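Local coordinates for protein extracellular ligand-binding receptor (Rhodopseudomonas palustris, PDB 3SG0) that binds benzoylformate (phenylglyoxylate) between its lobes and probably serves as the periplasmic solute receptor of an ABC transporter for aromatic acids derived from lignin, at residues A[101-104]-A[105-108]; A[208-212]-A[213-217]; A[276-279]-A[280-284]; A[375-379]-A[380-384]. All coordinates share one frame; numbering follows the deposited sequence. Where two conformers were deposited one is given.

Interaction 1. Residues A[101-104]-A[105-108]; sequences VSLP and LIDI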
ATOM      1  N   VAL A 101      -7.680   1.913  -8.936  1.00  8.58           N
ATOM      2  CA  VAL A 101      -7.578   3.326  -9.266  1.00  9.10           C
ATOM      3  C   VAL A 101      -6.230   3.639  -9.912  1.00  8.55           C
ATOM      4  O   VAL A 101      -6.130   4.496 -10.795  1.00 10.59           O
ATOM      5  CB  VAL A 101      -7.827   4.192  -8.015  1.00  8.93           C
ATOM      6  CG1 VAL A 101      -7.786   5.653  -8.358  1.00 10.23           C
ATOM      7  CG2 VAL A 101      -9.166   3.830  -7.382  1.00 10.57           C
ATOM      8  N   SER A 102      -5.195   2.920  -9.486  1.00  8.27           N
ATOM      9  CA  SER A 102      -3.833   3.138  -9.980  1.00  8.24           C
ATOM     10  C   SER A 102      -3.543   2.506 -11.334  1.00  8.86           C
ATOM     11  O   SER A 102      -2.714   3.012 -12.085  1.00  8.59           O
ATOM     12  CB  SER A 102      -2.821   2.594  -8.979  1.00  8.63           C
ATOM     13  OG  SER A 102      -2.877   3.310  -7.759  1.00  8.42           O
ATOM     14  N   LEU A 103      -4.188   1.386 -11.635  1.00  9.15           N
ATOM     15  CA  LEU A 103      -3.879   0.659 -12.862  1.00  9.87           C
ATOM     16  C   LEU A 103      -3.884   1.510 -14.140  1.00 10.50           C
ATOM     17  O   LEU A 103      -2.936   1.438 -14.915  1.00 11.21           O
ATOM     18  CB  LEU A 103      -4.783  -0.567 -13.015  1.00 12.02           C
ATOM     19  CG  LEU A 103      -4.301  -1.802 -12.262  1.00 15.49           C
ATOM     20  CD1 LEU A 103      -5.417  -2.837 -12.149  1.00 18.44           C
ATOM     21  CD2 LEU A 103      -3.066  -2.391 -12.939  1.00 18.22           C
ATOM     22  N   PRO A 104      -4.927   2.325 -14.359  1.00 10.07           N
ATOM     23  CA  PRO A 104      -4.950   3.128 -15.590  1.00 11.14           C
ATOM     24  C   PRO A 104      -3.859   4.190 -15.626  1.00 10.23           C
ATOM     25  O   PRO A 104      -3.560   4.711 -16.704  1.00 11.73           O
ATOM     26  CB  PRO A 104      -6.336   3.786 -15.563  1.00 13.97           C
ATOM     27  CG  PRO A 104      -6.762   3.746 -14.119  1.00 18.90           C
ATOM     28  CD  PRO A 104      -6.174   2.463 -13.585  1.00 12.36           C
ATOM     29  N   LEU A 105      -3.275   4.527 -14.483  1.00  9.58           N
ATOM     30  CA  LEU A 105      -2.258   5.567 -14.463  1.00  9.15           C
ATOM     31  C   LEU A 105      -0.934   5.115 -15.067  1.00  8.88           C
ATOM     32  O   LEU A 105      -0.122   5.947 -15.475  1.00 10.01           O
ATOM     33  CB  LEU A 105      -2.026   6.080 -13.044  1.00  9.30           C
ATOM     34  CG  LEU A 105      -3.287   6.527 -12.306  1.00  9.23           C
ATOM     35  CD1 LEU A 105      -2.907   7.112 -10.962  1.00 11.11           C
ATOM     36  CD2 LEU A 105      -4.088   7.527 -13.142  1.00 11.99           C
ATOM     37  N   ILE A 106      -0.699   3.808 -15.104  1.00  9.06           N
ATOM     38  CA  ILE A 106       0.542   3.287 -15.665  1.00  9.61           C
ATOM     39  C   ILE A 106       0.718   3.755 -17.103  1.00  9.43           C
ATOM     40  O   ILE A 106       1.753   4.317 -17.471  1.00 10.02           O
ATOM     41  CB  ILE A 106       0.551   1.751 -15.609  1.00  9.45           C
ATOM     42  CG1 ILE A 106       0.548   1.273 -14.152  1.00 11.36           C
ATOM     43  CG2 ILE A 106       1.731   1.179 -16.398  1.00 11.53           C
ATOM     44  CD1 ILE A 106       0.335  -0.222 -13.997  1.00 12.60           C
ATOM     45  N   ASP A 107      -0.292   3.526 -17.931  1.00  9.07           N
ATOM     46  CA  ASP A 107      -0.184   3.899 -19.335  1.00 10.81           C
ATOM     47  C   ASP A 107      -0.091   5.403 -19.513  1.00  9.87           C
ATOM     48  O   ASP A 107       0.608   5.898 -20.398  1.00 10.47           O
ATOM     49  CB  ASP A 107      -1.362   3.345 -20.138  1.00 12.71           C
ATOM     50  CG  ASP A 107      -1.266   1.842 -20.347  1.00 18.44           C
ATOM     51  OD1 ASP A 107      -0.275   1.235 -19.890  1.00 24.11           O
ATOM     52  OD2 ASP A 107      -2.178   1.274 -20.978  1.00 24.92           O
ATOM     53  N   ILE A 108      -0.820   6.133 -18.684  1.00  9.70           N
ATOM     54  CA  ILE A 108      -0.840   7.585 -18.777  1.00 10.04           C
ATOM     55  C   ILE A 108       0.536   8.180 -18.435  1.00  9.70           C
ATOM     56  O   ILE A 108       1.054   9.044 -19.146  1.00 10.02           O
ATOM     57  CB  ILE A 108      -1.950   8.163 -17.879  1.00  9.71           C
ATOM     58  CG1 ILE A 108      -3.326   7.721 -18.396  1.00 12.02           C
ATOM     59  CG2 ILE A 108      -1.841   9.672 -17.801  1.00 12.38           C
ATOM     60  CD1 ILE A 108      -4.471   8.054 -17.457  1.00 12.11           C
TER
HETATM   61  O   HOH W   1      -2.535   1.647 -17.560  1.00 17.06           O
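L105 reaches back along helix 99-111 toward the carbonyls of V101 and S102, its CG 3.8 Å from V101 O. With CG beside its own backbone N (chi1 -53°), the leucine branches lie close to the preceding turn. The backbone beneath it is altered by P104, whose ring nitrogen has no hydrogen to give to the turn before, and the helix kinks there. L105 N turns to S102 O (2.9 Å), approaching above the carbonyl plane, and V101 O stays buried without a polar partner, with leucine carbons nearby. A glycine in place of this leucine would probably open a gap over this carbonyl and rob the kinked turn of its apolar filling. On another flank L103 and I106 run side by side, pointing the same way, with L103 CD2 4.2 Å from I106 CD1. L103 O accepts a bond from I106 N (3.3 Å) and another from a water at 2.7 Å, which in turn accepts from D107 N, so solvent is inserted into the turn. I108 lays CG1 3.5 Å from P104 O and packs against helix 74-86. The small S102 hydroxyl fits inside, bonded to L98 and T118, whereas exposed D107 pairs with R132. This is a proline-kinked helix in the beta-alpha-beta crossover 92-94, 99-111, 116-118 of a periplasmic binding protein, with ligand-binding T99 at its start.

Interaction 2. Residues A[208-212]-A[213-217]; sequences LKIIA and TKPDA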
ATOM      1  N   LEU A 208     -22.299 -16.613   5.160  1.00 13.70           N
ATOM      2  CA  LEU A 208     -23.033 -17.853   5.406  1.00 14.47           C
ATOM      3  C   LEU A 208     -22.423 -19.023   4.629  1.00 15.27           C
ATOM      4  O   LEU A 208     -22.285 -20.127   5.162  1.00 16.48           O
ATOM      5  CB  LEU A 208     -24.519 -17.690   5.082  1.00 16.20           C
ATOM      6  CG  LEU A 208     -25.298 -16.819   6.069  1.00 18.18           C
ATOM      7  CD1 LEU A 208     -26.712 -16.555   5.562  1.00 20.90           C
ATOM      8  CD2 LEU A 208     -25.328 -17.456   7.449  1.00 23.81           C
ATOM      9  N   LYS A 209     -22.048 -18.787   3.375  1.00 14.21           N
ATOM     10  CA  LYS A 209     -21.418 -19.830   2.570  1.00 15.71           C
ATOM     11  C   LYS A 209     -20.095 -20.284   3.182  1.00 14.32           C
ATOM     12  O   LYS A 209     -19.805 -21.483   3.251  1.00 16.64           O
ATOM     13  CB  LYS A 209     -21.210 -19.364   1.129  1.00 17.40           C
ATOM     14  CG  LYS A 209     -22.490 -19.300   0.322  1.00 23.76           C
ATOM     15  CD  LYS A 209     -22.235 -18.836  -1.102  1.00 30.54           C
ATOM     16  CE  LYS A 209     -23.536 -18.771  -1.891  1.00 38.56           C
ATOM     17  NZ  LYS A 209     -23.321 -18.336  -3.299  1.00 41.31           N
ATOM     18  N   ILE A 210     -19.288 -19.328   3.623  1.00 14.08           N
ATOM     19  CA  ILE A 210     -18.027 -19.659   4.266  1.00 14.49           C
ATOM     20  C   ILE A 210     -18.259 -20.492   5.518  1.00 14.95           C
ATOM     21  O   ILE A 210     -17.633 -21.535   5.707  1.00 15.82           O
ATOM     22  CB  ILE A 210     -17.234 -18.386   4.602  1.00 13.19           C
ATOM     23  CG1 ILE A 210     -16.750 -17.731   3.306  1.00 12.96           C
ATOM     24  CG2 ILE A 210     -16.055 -18.710   5.509  1.00 14.72           C
ATOM     25  CD1 ILE A 210     -16.224 -16.320   3.471  1.00 13.82           C
ATOM     26  N   ILE A 211     -19.161 -20.034   6.374  1.00 14.41           N
ATOM     27  CA  ILE A 211     -19.442 -20.745   7.611  1.00 15.43           C
ATOM     28  C   ILE A 211     -19.928 -22.173   7.349  1.00 16.51           C
ATOM     29  O   ILE A 211     -19.551 -23.100   8.066  1.00 17.81           O
ATOM     30  CB  ILE A 211     -20.422 -19.949   8.488  1.00 16.51           C
ATOM     31  CG1 ILE A 211     -19.685 -18.757   9.108  1.00 17.20           C
ATOM     32  CG2 ILE A 211     -21.031 -20.837   9.572  1.00 18.41           C
ATOM     33  CD1 ILE A 211     -20.576 -17.756   9.813  1.00 19.41           C
ATOM     34  N   ALA A 212     -20.721 -22.356   6.298  1.00 16.82           N
ATOM     35  CA  ALA A 212     -21.246 -23.682   5.967  1.00 19.09           C
ATOM     36  C   ALA A 212     -20.152 -24.684   5.581  1.00 19.43           C
ATOM     37  O   ALA A 212     -20.361 -25.899   5.681  1.00 20.27           O
ATOM     38  CB  ALA A 212     -22.301 -23.584   4.867  1.00 20.65           C
ATOM     39  N   THR A 213     -18.991 -24.191   5.146  1.00 18.68           N
ATOM     40  CA  THR A 213     -17.873 -25.082   4.825  1.00 19.64           C
ATOM     41  C   THR A 213     -17.110 -25.536   6.071  1.00 18.66           C
ATOM     42  O   THR A 213     -16.196 -26.353   5.978  1.00 19.75           O
ATOM     43  CB  THR A 213     -16.863 -24.466   3.814  1.00 19.96           C
ATOM     44  OG1 THR A 213     -16.139 -23.383   4.420  1.00 18.60           O
ATOM     45  CG2 THR A 213     -17.568 -23.987   2.556  1.00 20.35           C
ATOM     46  N   LYS A 214     -17.494 -25.001   7.228  1.00 17.88           N
ATOM     47  CA  LYS A 214     -16.870 -25.358   8.502  0.55 19.11           C
ATOM     48  C   LYS A 214     -15.345 -25.326   8.433  1.00 20.05           C
ATOM     49  O   LYS A 214     -14.676 -26.325   8.684  1.00 21.32           O
ATOM     50  CB  LYS A 214     -17.365 -26.725   8.985  0.55 24.24           C
ATOM     51  CG  LYS A 214     -18.847 -26.745   9.330  0.55 29.03           C
ATOM     52  CD  LYS A 214     -19.278 -28.082   9.912  0.55 35.76           C
ATOM     53  CE  LYS A 214     -20.733 -28.043  10.350  0.55 43.24           C
ATOM     54  NZ  LYS A 214     -21.181 -29.343  10.921  0.55 48.01           N
ATOM     55  N   PRO A 215     -14.787 -24.161   8.095  1.00 18.17           N
ATOM     56  CA  PRO A 215     -13.334 -24.035   7.998  1.00 17.42           C
ATOM     57  C   PRO A 215     -12.681 -23.864   9.366  1.00 17.68           C
ATOM     58  O   PRO A 215     -13.353 -23.523  10.336  1.00 18.46           O
ATOM     59  CB  PRO A 215     -13.165 -22.751   7.185  1.00 18.56           C
ATOM     60  CG  PRO A 215     -14.328 -21.920   7.604  1.00 18.94           C
ATOM     61  CD  PRO A 215     -15.472 -22.892   7.789  1.00 17.63           C
ATOM     62  N   ASP A 216     -11.374 -24.088   9.423  1.00 17.57           N
ATOM     63  CA  ASP A 216     -10.591 -23.854  10.632  1.00 18.49           C
ATOM     64  C   ASP A 216     -10.284 -22.368  10.816  1.00 16.72           C
ATOM     65  O   ASP A 216     -10.185 -21.872  11.941  1.00 18.69           O
ATOM     66  CB  ASP A 216      -9.286 -24.650  10.565  1.00 20.30           C
ATOM     67  CG  ASP A 216      -9.523 -26.134  10.372  1.00 21.84           C
ATOM     68  OD1 ASP A 216     -10.311 -26.719  11.146  1.00 24.69           O
ATOM     69  OD2 ASP A 216      -8.933 -26.715   9.438  1.00 22.93           O
ATOM     70  N   ALA A 217     -10.146 -21.658   9.700  1.00 15.29           N
ATOM     71  CA  ALA A 217      -9.788 -20.248   9.713  1.00 14.45           C
ATOM     72  C   ALA A 217     -10.400 -19.611   8.487  1.00 14.07           C
ATOM     73  O   ALA A 217     -10.828 -20.310   7.568  1.00 14.52           O
ATOM     74  CB  ALA A 217      -8.277 -20.087   9.699  1.00 15.37           C
TER
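T213 closes the last turn of helix 204-212 by giving its N to I210 O (3.0 Å) and, weakly, to K209 O, after which K214 leaves the helical range with a positive phi of 48° while its N still reaches I211 O (2.9 Å). The threonine hydroxyl doubles the grip: OG1 sits between the backbone N and the carbonyl carbon (chi1 69°) and donates to I210 O at 2.7 Å, in the carbonyl plane and on a lone pair, while T213 N arrives from above that plane. OG1 also hydrogen-bonds the hydroxyl of T191 on strand 189-196. The methyl CG2 lies 3.4 Å from K209 O. A valine in place of this threonine would probably leave I210 O with fewer donors and T191 without this hydroxyl partner. P215, with no N-H to satisfy, suits the chain's departure: its CD lies 3.3 Å from I210 O, its CG 4.2 Å from I210 CG2. K214, long, charged and modelled in two conformers, suits the solvent side of the helix end. I210 and T213 both pack on strand 189-196, and P215 touches F239. D216 is tied to K160 and K161 before the chain enters parallel strand 217-221.

Interaction 3. Residues A[276-279]-A[280-284]; sequences EDMP and ADSPF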
ATOM      1  N   GLU A 276       7.436  -0.714  16.949  1.00 11.86           N
ATOM      2  CA  GLU A 276       7.523  -0.542  18.400  1.00 13.52           C
ATOM      3  C   GLU A 276       8.065  -1.784  19.097  1.00 13.60           C
ATOM      4  O   GLU A 276       8.488  -1.714  20.252  1.00 16.20           O
ATOM      5  CB  GLU A 276       6.167  -0.161  18.992  1.00 13.25           C
ATOM      6  CG  GLU A 276       5.711   1.245  18.643  1.00 14.88           C
ATOM      7  CD  GLU A 276       5.343   1.395  17.174  1.00 14.15           C
ATOM      8  OE1 GLU A 276       4.509   0.606  16.675  1.00 14.75           O
ATOM      9  OE2 GLU A 276       5.896   2.299  16.506  1.00 15.12           O
ATOM     10  N   ASP A 277       8.054  -2.918  18.403  1.00 12.93           N
ATOM     11  CA  ASP A 277       8.558  -4.166  18.966  1.00 13.78           C
ATOM     12  C   ASP A 277       9.934  -4.544  18.430  1.00 14.75           C
ATOM     13  O   ASP A 277      10.402  -5.667  18.636  1.00 17.81           O
ATOM     14  CB  ASP A 277       7.548  -5.290  18.730  1.00 14.65           C
ATOM     15  CG  ASP A 277       6.246  -5.041  19.449  1.00 14.56           C
ATOM     16  OD1 ASP A 277       6.305  -4.678  20.645  1.00 17.67           O
ATOM     17  OD2 ASP A 277       5.171  -5.179  18.821  1.00 16.39           O
HETATM   18  N   MSE A 278      10.596  -3.598  17.772  1.00 13.14           N
HETATM   19  CA  MSE A 278      11.940  -3.818  17.261  1.00 13.03           C
HETATM   20  C   MSE A 278      12.942  -3.114  18.175  1.00 13.33           C
HETATM   21  O   MSE A 278      12.554  -2.291  19.001  1.00 14.17           O
HETATM   22  CB  MSE A 278      12.047  -3.288  15.838  1.00 12.74           C
HETATM   23  CG  MSE A 278      11.119  -3.996  14.870  1.00 12.43           C
HETATM   24 SE   MSE A 278      11.247  -3.303  13.077  0.63 14.09          SE
HETATM   25  CE  MSE A 278       9.850  -4.390  12.276  1.00 14.58           C
ATOM     26  N   PRO A 279      14.238  -3.436  18.042  1.00 15.22           N
ATOM     27  CA  PRO A 279      15.237  -2.781  18.900  1.00 15.56           C
ATOM     28  C   PRO A 279      15.215  -1.262  18.752  1.00 15.42           C
ATOM     29  O   PRO A 279      14.960  -0.760  17.658  1.00 14.27           O
ATOM     30  CB  PRO A 279      16.566  -3.349  18.387  1.00 18.88           C
ATOM     31  CG  PRO A 279      16.197  -4.679  17.796  1.00 19.23           C
ATOM     32  CD  PRO A 279      14.838  -4.474  17.183  1.00 15.87           C
ATOM     33  N   ALA A 280      15.496  -0.547  19.842  1.00 15.62           N
ATOM     34  CA  ALA A 280      15.389   0.913  19.850  1.00 17.85           C
ATOM     35  C   ALA A 280      16.226   1.603  18.772  1.00 15.22           C
ATOM     36  O   ALA A 280      15.833   2.645  18.247  1.00 19.13           O
ATOM     37  CB  ALA A 280      15.745   1.461  21.222  1.00 18.91           C
ATOM     38  N   ASP A 281      17.369   1.019  18.433  1.00 15.34           N
ATOM     39  CA  ASP A 281      18.235   1.635  17.429  0.61 15.83           C
ATOM     40  C   ASP A 281      18.039   1.061  16.026  1.00 14.96           C
ATOM     41  O   ASP A 281      18.839   1.307  15.132  1.00 16.08           O
ATOM     42  CB  ASP A 281      19.708   1.578  17.852  0.61 17.02           C
ATOM     43  CG  ASP A 281      20.197   0.165  18.093  0.61 15.65           C
ATOM     44  OD1 ASP A 281      19.366  -0.752  18.219  0.61 16.00           O
ATOM     45  OD2 ASP A 281      21.430  -0.022  18.182  0.61 18.48           O
ATOM     46  N   SER A 282      16.949   0.327  15.821  1.00 13.47           N
ATOM     47  CA  SER A 282      16.673  -0.221  14.494  1.00 14.40           C
ATOM     48  C   SER A 282      16.491   0.884  13.467  1.00 12.62           C
ATOM     49  O   SER A 282      15.828   1.887  13.749  1.00 13.22           O
ATOM     50  CB  SER A 282      15.414  -1.076  14.508  1.00 13.22           C
ATOM     51  OG  SER A 282      15.005  -1.371  13.177  1.00 15.28           O
ATOM     52  N   PRO A 283      17.052   0.703  12.259  1.00 13.56           N
ATOM     53  CA  PRO A 283      16.824   1.699  11.210  1.00 13.00           C
ATOM     54  C   PRO A 283      15.335   1.920  10.949  1.00 11.56           C
ATOM     55  O   PRO A 283      14.938   3.024  10.574  1.00 13.26           O
ATOM     56  CB  PRO A 283      17.492   1.071   9.985  1.00 15.29           C
ATOM     57  CG  PRO A 283      18.598   0.258  10.559  1.00 21.37           C
ATOM     58  CD  PRO A 283      18.029  -0.319  11.837  1.00 16.22           C
ATOM     59  N   PHE A 284      14.511   0.897  11.145  1.00 11.05           N
ATOM     60  CA  PHE A 284      13.083   1.057  10.884  1.00 10.75           C
ATOM     61  C   PHE A 284      12.433   2.000  11.883  1.00 11.38           C
ATOM     62  O   PHE A 284      11.486   2.710  11.544  1.00 11.86           O
ATOM     63  CB  PHE A 284      12.357  -0.285  10.847  1.00 11.26           C
ATOM     64  CG  PHE A 284      12.769  -1.155   9.691  1.00  9.62           C
ATOM     65  CD1 PHE A 284      12.605  -0.719   8.383  1.00 10.75           C
ATOM     66  CD2 PHE A 284      13.317  -2.408   9.910  1.00 11.73           C
ATOM     67  CE1 PHE A 284      12.985  -1.512   7.316  1.00 11.22           C
ATOM     68  CE2 PHE A 284      13.703  -3.208   8.841  1.00 12.80           C
ATOM     69  CZ  PHE A 284      13.528  -2.755   7.543  1.00 11.87           C
TER
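M278, present as selenomethionine, leans its selenium against F284, the heavy atom 3.9 Å from CD2 of the ring. It stands 5.0 Å from the ring centroid and 64° off the ring normal, an oblique Met-aromatic approach. The long, unbranched chain, extended beyond CG, carries the selenium across from the loop to the first turn of helix 283-298, and both side chains also rest on A271 of helix 271-274. Beside this apolar patch, polar bonds fix the backbone. P279 opens a type I beta turn whose closing bond runs from S282 N to P279 O (2.9 Å, nearly straight at 159°). S282 then serves as the N-cap of the helix: with OG anti to its backbone N (chi1 168°), the hydroxyl faces the helix start and accepts from F284 N at 3.1 Å. Serine suits the post because its short side chain can replace the carbonyl acceptor that a preceding turn would have offered.

The outer side is looser. A280 and D281 occupy the middle of the turn and are exposed; D281 is modelled in two conformers, and in the one described its OD1 is 3.8 Å from P279 CB. Small or charged residues fit such a place, where little is demanded of the side chain. The chemistry thus divides the work: the nonpolar selenium-aromatic contact ties the incoming loop to that first turn, and leaves it to the hydrogen bonds to set the direction of the turn and begin the helix.

Interaction 4. Residues A[375-379]-A[380-384]; sequences IEIRD and GAFRL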
ATOM      1  N   ILE A 375       2.059  -9.370  11.759  1.00 11.06           N
ATOM      2  CA  ILE A 375       1.474  -8.405  12.671  1.00 10.97           C
ATOM      3  C   ILE A 375       0.213  -8.995  13.282  1.00 11.33           C
ATOM      4  O   ILE A 375      -0.569  -9.657  12.592  1.00 12.68           O
ATOM      5  CB  ILE A 375       1.088  -7.102  11.921  1.00 10.00           C
ATOM      6  CG1 ILE A 375       2.263  -6.576  11.085  1.00 11.51           C
ATOM      7  CG2 ILE A 375       0.566  -6.050  12.896  1.00 11.52           C
ATOM      8  CD1 ILE A 375       3.515  -6.232  11.883  1.00 11.88           C
ATOM      9  N   GLU A 376       0.010  -8.741  14.569  1.00 12.09           N
ATOM     10  CA  GLU A 376      -1.184  -9.176  15.273  1.00 12.07           C
ATOM     11  C   GLU A 376      -1.820  -7.971  15.952  1.00 12.80           C
ATOM     12  O   GLU A 376      -1.109  -7.099  16.458  1.00 14.86           O
ATOM     13  CB  GLU A 376      -0.802 -10.219  16.329  1.00 14.88           C
ATOM     14  CG  GLU A 376      -1.964 -10.865  17.070  1.00 16.68           C
ATOM     15  CD  GLU A 376      -1.488 -11.810  18.160  1.00 20.83           C
ATOM     16  OE1 GLU A 376      -0.409 -11.554  18.732  1.00 20.60           O
ATOM     17  OE2 GLU A 376      -2.187 -12.808  18.440  1.00 28.01           O
ATOM     18  N   ILE A 377      -3.150  -7.914  15.967  1.00 12.08           N
ATOM     19  CA  ILE A 377      -3.846  -6.925  16.783  1.00 13.56           C
ATOM     20  C   ILE A 377      -3.982  -7.503  18.188  1.00 13.77           C
ATOM     21  O   ILE A 377      -4.691  -8.487  18.399  1.00 14.92           O
ATOM     22  CB  ILE A 377      -5.226  -6.555  16.200  1.00 12.60           C
ATOM     23  CG1 ILE A 377      -5.047  -5.982  14.789  1.00 12.88           C
ATOM     24  CG2 ILE A 377      -5.937  -5.569  17.115  1.00 15.01           C
ATOM     25  CD1 ILE A 377      -6.351  -5.677  14.088  1.00 13.66           C
ATOM     26  N   ARG A 378      -3.255  -6.912  19.133  1.00 14.83           N
ATOM     27  CA  ARG A 378      -3.271  -7.353  20.525  0.77 17.37           C
ATOM     28  C   ARG A 378      -3.582  -6.175  21.423  1.00 17.69           C
ATOM     29  O   ARG A 378      -2.885  -5.165  21.388  1.00 16.69           O
ATOM     30  CB  ARG A 378      -1.915  -7.929  20.934  0.77 20.91           C
ATOM     31  CG  ARG A 378      -1.632  -9.322  20.430  0.77 26.48           C
ATOM     32  CD  ARG A 378      -0.761 -10.097  21.421  0.77 27.56           C
ATOM     33  NE  ARG A 378       0.443  -9.370  21.822  0.77 25.73           N
ATOM     34  CZ  ARG A 378       1.531  -9.250  21.068  0.77 27.60           C
ATOM     35  NH1 ARG A 378       1.565  -9.795  19.857  0.77 23.59           N
ATOM     36  NH2 ARG A 378       2.583  -8.578  21.520  0.77 25.62           N
ATOM     37  N   ASP A 379      -4.627  -6.312  22.233  1.00 19.91           N
ATOM     38  CA  ASP A 379      -5.040  -5.244  23.135  1.00 24.14           C
ATOM     39  C   ASP A 379      -5.174  -3.913  22.402  1.00 21.21           C
ATOM     40  O   ASP A 379      -4.746  -2.870  22.889  1.00 20.07           O
ATOM     41  CB  ASP A 379      -4.062  -5.125  24.308  1.00 30.18           C
ATOM     42  CG  ASP A 379      -4.038  -6.375  25.172  1.00 42.85           C
ATOM     43  OD1 ASP A 379      -5.109  -6.993  25.351  1.00 44.31           O
ATOM     44  OD2 ASP A 379      -2.953  -6.743  25.665  1.00 45.34           O
ATOM     45  N   GLY A 380      -5.762  -3.961  21.213  1.00 18.37           N
ATOM     46  CA  GLY A 380      -6.086  -2.749  20.489  1.00 18.21           C
ATOM     47  C   GLY A 380      -4.899  -2.020  19.884  1.00 15.18           C
ATOM     48  O   GLY A 380      -4.977  -0.819  19.637  1.00 16.58           O
ATOM     49  N   ALA A 381      -3.810  -2.741  19.630  1.00 15.99           N
ATOM     50  CA  ALA A 381      -2.647  -2.162  18.962  1.00 14.47           C
ATOM     51  C   ALA A 381      -2.014  -3.169  18.018  1.00 12.82           C
ATOM     52  O   ALA A 381      -2.106  -4.379  18.239  1.00 14.45           O
ATOM     53  CB  ALA A 381      -1.619  -1.685  19.987  1.00 15.52           C
ATOM     54  N   PHE A 382      -1.372  -2.668  16.964  1.00 12.19           N
ATOM     55  CA  PHE A 382      -0.583  -3.518  16.081  1.00 11.56           C
ATOM     56  C   PHE A 382       0.734  -3.903  16.750  1.00 12.87           C
ATOM     57  O   PHE A 382       1.490  -3.044  17.204  1.00 13.84           O
ATOM     58  CB  PHE A 382      -0.317  -2.821  14.746  1.00 11.39           C
ATOM     59  CG  PHE A 382      -1.567  -2.509  13.979  1.00 10.50           C
ATOM     60  CD1 PHE A 382      -2.384  -3.526  13.514  1.00 11.15           C
ATOM     61  CD2 PHE A 382      -1.930  -1.198  13.735  1.00 11.58           C
ATOM     62  CE1 PHE A 382      -3.549  -3.241  12.807  1.00 10.44           C
ATOM     63  CE2 PHE A 382      -3.086  -0.896  13.034  1.00 10.93           C
ATOM     64  CZ  PHE A 382      -3.901  -1.921  12.569  1.00 11.38           C
ATOM     65  N   ARG A 383       1.002  -5.202  16.799  1.00 12.27           N
ATOM     66  CA  ARG A 383       2.198  -5.727  17.448  1.00 13.33           C
ATOM     67  C   ARG A 383       2.858  -6.754  16.545  1.00 13.60           C
ATOM     68  O   ARG A 383       2.189  -7.392  15.735  1.00 13.43           O
ATOM     69  CB  ARG A 383       1.826  -6.416  18.766  1.00 14.41           C
ATOM     70  CG  ARG A 383       1.039  -5.554  19.747  1.00 14.83           C
ATOM     71  CD  ARG A 383       1.868  -4.398  20.272  1.00 14.75           C
ATOM     72  NE  ARG A 383       3.113  -4.855  20.882  1.00 15.60           N
ATOM     73  CZ  ARG A 383       3.233  -5.238  22.151  1.00 16.76           C
ATOM     74  NH1 ARG A 383       2.182  -5.220  22.961  1.00 18.51           N
ATOM     75  NH2 ARG A 383       4.408  -5.645  22.609  1.00 18.71           N
ATOM     76  N   LEU A 384       4.165  -6.933  16.678  1.00 12.49           N
ATOM     77  CA  LEU A 384       4.792  -8.082  16.041  1.00 14.14           C
ATOM     78  C   LEU A 384       4.228  -9.360  16.643  1.00 15.74           C
ATOM     79  O   LEU A 384       4.185  -9.513  17.866  1.00 19.48           O
ATOM     80  CB  LEU A 384       6.306  -8.063  16.221  1.00 15.51           C
ATOM     81  CG  LEU A 384       7.080  -7.106  15.323  1.00 14.07           C
ATOM     82  CD1 LEU A 384       8.564  -7.229  15.625  1.00 15.29           C
ATOM     83  CD2 LEU A 384       6.820  -7.387  13.848  1.00 13.94           C
TER
HETATM   84  O   HOH W   2      -0.586  -4.428  22.757  1.00 19.12           O
HETATM   85  O   HOH W   3       4.952  -8.189  20.094  1.00 24.11           O
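I377 and F382 form a non-hydrogen-bonded pair across the hairpin, though its frame is made by the backbone. E376 and R383 form an antiparallel hydrogen-bonded pair, with E376 N to R383 O at 2.8 Å (169°) and R383 N to E376 O at 2.9 Å. R378 and A381 exchange bonds at the type I' turn, with R378 N 2.9 Å from A381 O. Both turn residues have positive phi, which D379 tolerates; at G380 a CB would run into D379 O.

Apolar contacts occupy the face bearing I377 and F382. These side chains lie side by side, I377 CG1 3.7 Å from F382 CE1. I375 slants against F382, its CG2 3.8 Å from F382 CB. At the open end the I375 and L384 side chains diverge, yet I375 CD1 still comes within 4.0 Å of L384 CD2.

Charged groups gather on the other face. In the conformer described, one of two modelled, R378 NH1 makes a salt bridge to E376 OE1 (2.9 Å), with the oxygen in the guanidinium plane. The same conformer, bent at chi3 (-51°), brings NH2 over the centre of the R383 guanidinium, 3.5 Å from R383 CZ, the two planes 53° apart. This closeness of like charges is probably eased by E376 on one arginine and D277 on the other. One water joins R378 O to R383 NH1, and a second joins NH2 of this R378 conformer to L384 O.

The hairpin forms two strands of a three-stranded antiparallel sheet: strand 373-378 is central, flanked by 266-269 and 381-384, while I377 and F382 pack on helix 252-258.

Overall arrangement
All four contacts are local, but their settings differ. Interactions 1 and 4 are partly buried; interactions 2 and 3 lie at the surface. Interaction 1, a kinked helix near the ligand, mixes leucine and isoleucine packing with a water-opened turn, whereas interaction 2, about 36 Å from it between centres, depends mainly on hydrogen bonds that finish a helix. Interaction 3 does the converse, starting a helix with a serine cap. Interaction 4 replaces helical bonds with a strand ladder, apolar on one face and charged on the other. Only 3 and 4 touch: the D277 carboxylate joins them through OD1 to R383 NH2 (2.9 Å) and OD2 toward L384 N, linking loop and hairpin.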